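Local coordinates for protein hydrogenase maturation factor (Thermoanaerobacter tengcongensis, PDB 3VTH) that probably transfers the carbamoyl group of carbamoyl phosphate, with consumption of ATP, to the C-terminal cysteine of HypE during [NiFe]-hydrogenase maturation, at residues E260-Y265 / L304-P309. Residues are numbered along the deposited sequence; the frame is centred on the assembly and turned at random.
Sequences EEVKKY and LGVMLP. With APC (diphosphomethylphosphonic acid adenosyl ester), chain F.
Val262 on helix 259-265 meets Val306 on strand 303-307, the two branched side chains reaching tip to tip between helix and sheet. From CB of Val262, which points at the strand, the two methyls part. CG1, anti to the backbone N (chi1 -178°), only grazes Val306, 4.1 Å from its CG1. CG2, beside the backbone N, does most of the touching: it lies 3.6 Å from Val306 CG1 and 4.0 Å from Leu308 CD2. The Leu308 side chain crosses that of Val262 at about a right angle, and its CD2 comes up to the valine from just past the strand's end. One turn along the helix, Tyr265 makes a lighter contact through its first carbon, CB to Leu304 CD2 at 4.2 Å, while the end of the side chain leads away from the strand; Tyr265 also touches Leu293. No hydrogen bond crosses the interface; Leu286 of the neighbouring strand 283-287 touches both valines, and Leu276 and Leu277 of helix 270-277 pack on Leu308. Across the strand from the helix lies the ATP analogue, its amino nitrogen N6 3.7 Å from Gly305 N. A short helix packed on a mixed sheet, whose strand borders a nucleotide pocket, fits the alpha/beta fold of the YrdC-like (Sua5/YciO/YrdC) domain of HypF.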
ATOM      1  N   GLU A 260     -19.677 -13.530  -4.651  1.00 37.30           N
ATOM      2  CA  GLU A 260     -20.122 -14.747  -5.329  1.00 39.00           C
ATOM      3  C   GLU A 260     -19.310 -15.013  -6.610  1.00 38.45           C
ATOM      4  O   GLU A 260     -18.874 -16.139  -6.840  1.00 38.42           O
ATOM      5  CB  GLU A 260     -21.628 -14.724  -5.632  1.00 40.47           C
ATOM      6  CG  GLU A 260     -22.168 -16.109  -6.022  1.00 45.26           C
ATOM      7  CD  GLU A 260     -23.615 -16.123  -6.516  1.00 49.83           C
ATOM      8  OE1 GLU A 260     -24.144 -15.080  -6.960  1.00 52.44           O
ATOM      9  OE2 GLU A 260     -24.228 -17.208  -6.479  1.00 54.49           O
ATOM     10  N   GLU A 261     -19.119 -13.984  -7.438  1.00 37.02           N
ATOM     11  CA  GLU A 261     -18.315 -14.128  -8.643  1.00 36.94           C
ATOM     12  C   GLU A 261     -16.858 -14.489  -8.297  1.00 35.45           C
ATOM     13  O   GLU A 261     -16.282 -15.387  -8.898  1.00 35.72           O
ATOM     14  CB  GLU A 261     -18.390 -12.873  -9.527  1.00 36.21           C
ATOM     15  CG  GLU A 261     -17.587 -13.015 -10.817  1.00 39.57           C
ATOM     16  CD  GLU A 261     -17.955 -12.036 -11.920  1.00 42.60           C
ATOM     17  OE1 GLU A 261     -17.856 -10.802 -11.735  1.00 41.10           O
ATOM     18  OE2 GLU A 261     -18.324 -12.522 -13.007  1.00 47.50           O
ATOM     19  N   VAL A 262     -16.280 -13.806  -7.313  1.00 33.61           N
ATOM     20  CA  VAL A 262     -14.892 -14.068  -6.919  1.00 32.82           C
ATOM     21  C   VAL A 262     -14.694 -15.537  -6.524  1.00 33.64           C
ATOM     22  O   VAL A 262     -13.704 -16.157  -6.916  1.00 32.96           O
ATOM     23  CB  VAL A 262     -14.426 -13.123  -5.781  1.00 31.54           C
ATOM     24  CG1 VAL A 262     -12.964 -13.383  -5.413  1.00 30.03           C
ATOM     25  CG2 VAL A 262     -14.589 -11.679  -6.196  1.00 30.93           C
ATOM     26  N   LYS A 263     -15.660 -16.091  -5.786  1.00 35.02           N
ATOM     27  CA  LYS A 263     -15.586 -17.475  -5.287  1.00 36.86           C
ATOM     28  C   LYS A 263     -15.581 -18.524  -6.401  1.00 37.86           C
ATOM     29  O   LYS A 263     -15.244 -19.689  -6.146  1.00 38.15           O
ATOM     30  CB  LYS A 263     -16.748 -17.778  -4.332  1.00 38.59           C
ATOM     31  CG  LYS A 263     -16.778 -16.953  -3.053  1.00 40.06           C
ATOM     32  CD  LYS A 263     -16.307 -17.758  -1.879  1.00 46.09           C
ATOM     33  CE  LYS A 263     -17.343 -17.741  -0.758  1.00 49.56           C
ATOM     34  NZ  LYS A 263     -17.553 -16.380  -0.180  1.00 48.95           N
ATOM     35  N   LYS A 264     -15.960 -18.121  -7.616  1.00 36.97           N
ATOM     36  CA  LYS A 264     -15.903 -19.022  -8.777  1.00 38.83           C
ATOM     37  C   LYS A 264     -14.466 -19.247  -9.218  1.00 37.57           C
ATOM     38  O   LYS A 264     -14.149 -20.275  -9.822  1.00 38.11           O
ATOM     39  CB  LYS A 264     -16.700 -18.464  -9.967  1.00 39.04           C
ATOM     40  CG  LYS A 264     -18.187 -18.737  -9.914  1.00 43.13           C
ATOM     41  CD  LYS A 264     -18.947 -17.903 -10.944  1.00 46.43           C
ATOM     42  CE  LYS A 264     -20.449 -18.117 -10.799  1.00 50.75           C
ATOM     43  NZ  LYS A 264     -21.247 -17.294 -11.771  1.00 53.12           N
ATOM     44  N   TYR A 265     -13.613 -18.268  -8.927  1.00 35.33           N
ATOM     45  CA  TYR A 265     -12.238 -18.262  -9.404  1.00 35.14           C
ATOM     46  C   TYR A 265     -11.205 -18.409  -8.300  1.00 34.99           C
ATOM     47  O   TYR A 265     -10.032 -18.700  -8.576  1.00 35.00           O
ATOM     48  CB  TYR A 265     -11.950 -16.966 -10.156  1.00 33.96           C
ATOM     49  CG  TYR A 265     -12.840 -16.722 -11.341  1.00 34.27           C
ATOM     50  CD1 TYR A 265     -12.543 -17.270 -12.586  1.00 35.13           C
ATOM     51  CD2 TYR A 265     -13.980 -15.930 -11.222  1.00 36.12           C
ATOM     52  CE1 TYR A 265     -13.371 -17.047 -13.688  1.00 36.81           C
ATOM     53  CE2 TYR A 265     -14.822 -15.694 -12.324  1.00 35.80           C
ATOM     54  CZ  TYR A 265     -14.502 -16.258 -13.544  1.00 36.30           C
ATOM     55  OH  TYR A 265     -15.304 -16.014 -14.624  1.00 37.78           O
ATOM     56  N   LEU A 304      -4.609 -14.688  -7.779  1.00 29.93           N
ATOM     57  CA  LEU A 304      -5.205 -13.661  -8.608  1.00 29.93           C
ATOM     58  C   LEU A 304      -5.393 -12.418  -7.734  1.00 28.26           C
ATOM     59  O   LEU A 304      -5.742 -12.539  -6.558  1.00 28.03           O
ATOM     60  CB  LEU A 304      -6.571 -14.158  -9.091  1.00 30.93           C
ATOM     61  CG  LEU A 304      -7.090 -14.064 -10.527  1.00 35.12           C
ATOM     62  CD1 LEU A 304      -6.021 -14.301 -11.610  1.00 33.95           C
ATOM     63  CD2 LEU A 304      -8.257 -15.090 -10.680  1.00 35.22           C
ATOM     64  N   GLY A 305      -5.173 -11.234  -8.307  1.00 26.83           N
ATOM     65  CA  GLY A 305      -5.458  -9.981  -7.616  1.00 25.38           C
ATOM     66  C   GLY A 305      -6.858  -9.554  -7.999  1.00 25.50           C
ATOM     67  O   GLY A 305      -7.127  -9.314  -9.177  1.00 25.85           O
ATOM     68  N   VAL A 306      -7.755  -9.484  -7.015  1.00 24.99           N
ATOM     69  CA  VAL A 306      -9.168  -9.205  -7.296  1.00 25.88           C
ATOM     70  C   VAL A 306      -9.684  -8.040  -6.475  1.00 25.39           C
ATOM     71  O   VAL A 306      -9.382  -7.931  -5.300  1.00 25.47           O
ATOM     72  CB  VAL A 306     -10.063 -10.453  -7.045  1.00 26.95           C
ATOM     73  CG1 VAL A 306     -11.511 -10.186  -7.466  1.00 27.28           C
ATOM     74  CG2 VAL A 306      -9.533 -11.644  -7.831  1.00 28.00           C
ATOM     75  N   MET A 307     -10.467  -7.175  -7.112  1.00 25.87           N
ATOM     76  CA  MET A 307     -11.160  -6.103  -6.427  1.00 25.89           C
ATOM     77  C   MET A 307     -12.648  -6.121  -6.777  1.00 26.14           C
ATOM     78  O   MET A 307     -13.078  -6.682  -7.810  1.00 25.79           O
ATOM     79  CB  MET A 307     -10.554  -4.745  -6.814  1.00 25.82           C
ATOM     80  CG  MET A 307     -10.862  -4.335  -8.275  1.00 30.12           C
ATOM     81  SD  MET A 307      -9.859  -2.961  -8.890  1.00 39.57           S
ATOM     82  CE  MET A 307      -9.682  -2.009  -7.386  1.00 33.47           C
ATOM     83  N   LEU A 308     -13.430  -5.488  -5.919  1.00 25.62           N
ATOM     84  CA  LEU A 308     -14.856  -5.322  -6.158  1.00 26.43           C
ATOM     85  C   LEU A 308     -15.084  -3.893  -6.654  1.00 26.22           C
ATOM     86  O   LEU A 308     -14.170  -3.081  -6.594  1.00 25.28           O
ATOM     87  CB  LEU A 308     -15.628  -5.593  -4.856  1.00 26.43           C
ATOM     88  CG  LEU A 308     -15.521  -7.022  -4.303  1.00 28.89           C
ATOM     89  CD1 LEU A 308     -16.333  -7.192  -3.014  1.00 29.30           C
ATOM     90  CD2 LEU A 308     -15.971  -8.056  -5.344  1.00 28.26           C
ATOM     91  N   PRO A 309     -16.296  -3.579  -7.149  1.00 26.90           N
ATOM     92  CA  PRO A 309     -16.609  -2.210  -7.571  1.00 26.76           C
ATOM     93  C   PRO A 309     -16.371  -1.213  -6.429  1.00 27.01           C
ATOM     94  O   PRO A 309     -16.644  -1.550  -5.255  1.00 27.24           O
ATOM     95  CB  PRO A 309     -18.108  -2.280  -7.878  1.00 27.57           C
ATOM     96  CG  PRO A 309     -18.344  -3.682  -8.303  1.00 29.06           C
ATOM     97  CD  PRO A 309     -17.426  -4.499  -7.396  1.00 28.49           C
TER
HETATM   98  PG  APC F 804       3.022  -0.144 -14.562  1.00 34.95           P
HETATM   99  O1G APC F 804       1.673   0.518 -14.448  1.00 33.49           O
HETATM  100  O2G APC F 804       3.032  -1.255 -15.583  1.00 35.90           O
HETATM  101  O3G APC F 804       4.173   0.807 -14.724  1.00 32.93           O
HETATM  102  PB  APC F 804       2.353  -1.443 -12.077  1.00 35.10           P
HETATM  103  O1B APC F 804       1.746  -0.245 -11.416  1.00 33.46           O
HETATM  104  O2B APC F 804       3.167  -2.337 -11.163  1.00 37.17           O
HETATM  105  O3B APC F 804       3.389  -0.891 -13.178  1.00 34.11           O
HETATM  106  PA  APC F 804      -0.659  -2.242 -12.484  1.00 31.84           P
HETATM  107  O1A APC F 804      -1.438  -3.262 -13.280  1.00 30.81           O
HETATM  108  O2A APC F 804      -1.154  -0.844 -12.582  1.00 32.04           O
HETATM  109  C3A APC F 804       1.098  -2.407 -12.983  1.00 33.51           C
HETATM  110  O5' APC F 804      -0.701  -2.587 -10.910  1.00 31.44           O
HETATM  111  C5' APC F 804      -1.254  -3.785 -10.371  1.00 32.54           C
HETATM  112  C4' APC F 804      -0.315  -4.299  -9.283  1.00 31.97           C
HETATM  113  O4' APC F 804      -0.960  -5.427  -8.680  1.00 32.31           O
HETATM  114  C3' APC F 804       1.003  -4.789  -9.889  1.00 33.10           C
HETATM  115  O3' APC F 804       2.133  -4.415  -9.081  1.00 35.70           O
HETATM  116  C2' APC F 804       0.868  -6.297  -9.856  1.00 32.89           C
HETATM  117  O2' APC F 804       2.142  -6.969  -9.851  1.00 32.50           O
HETATM  118  C1' APC F 804      -0.035  -6.514  -8.643  1.00 30.60           C
HETATM  119  N9  APC F 804      -0.701  -7.795  -8.848  1.00 30.91           N
HETATM  120  C8  APC F 804      -1.731  -8.072  -9.692  1.00 31.18           C
HETATM  121  N7  APC F 804      -2.032  -9.393  -9.633  1.00 31.40           N
HETATM  122  C5  APC F 804      -1.185  -9.962  -8.748  1.00 30.05           C
HETATM  123  C6  APC F 804      -0.941 -11.319  -8.212  1.00 30.82           C
HETATM  124  N6  APC F 804      -1.691 -12.367  -8.609  1.00 32.22           N
HETATM  125  N1  APC F 804       0.052 -11.474  -7.309  1.00 30.61           N
HETATM  126  C2  APC F 804       0.808 -10.442  -6.880  1.00 31.61           C
HETATM  127  N3  APC F 804       0.662  -9.181  -7.318  1.00 28.96           N
HETATM  128  C4  APC F 804      -0.308  -8.900  -8.234  1.00 29.83           C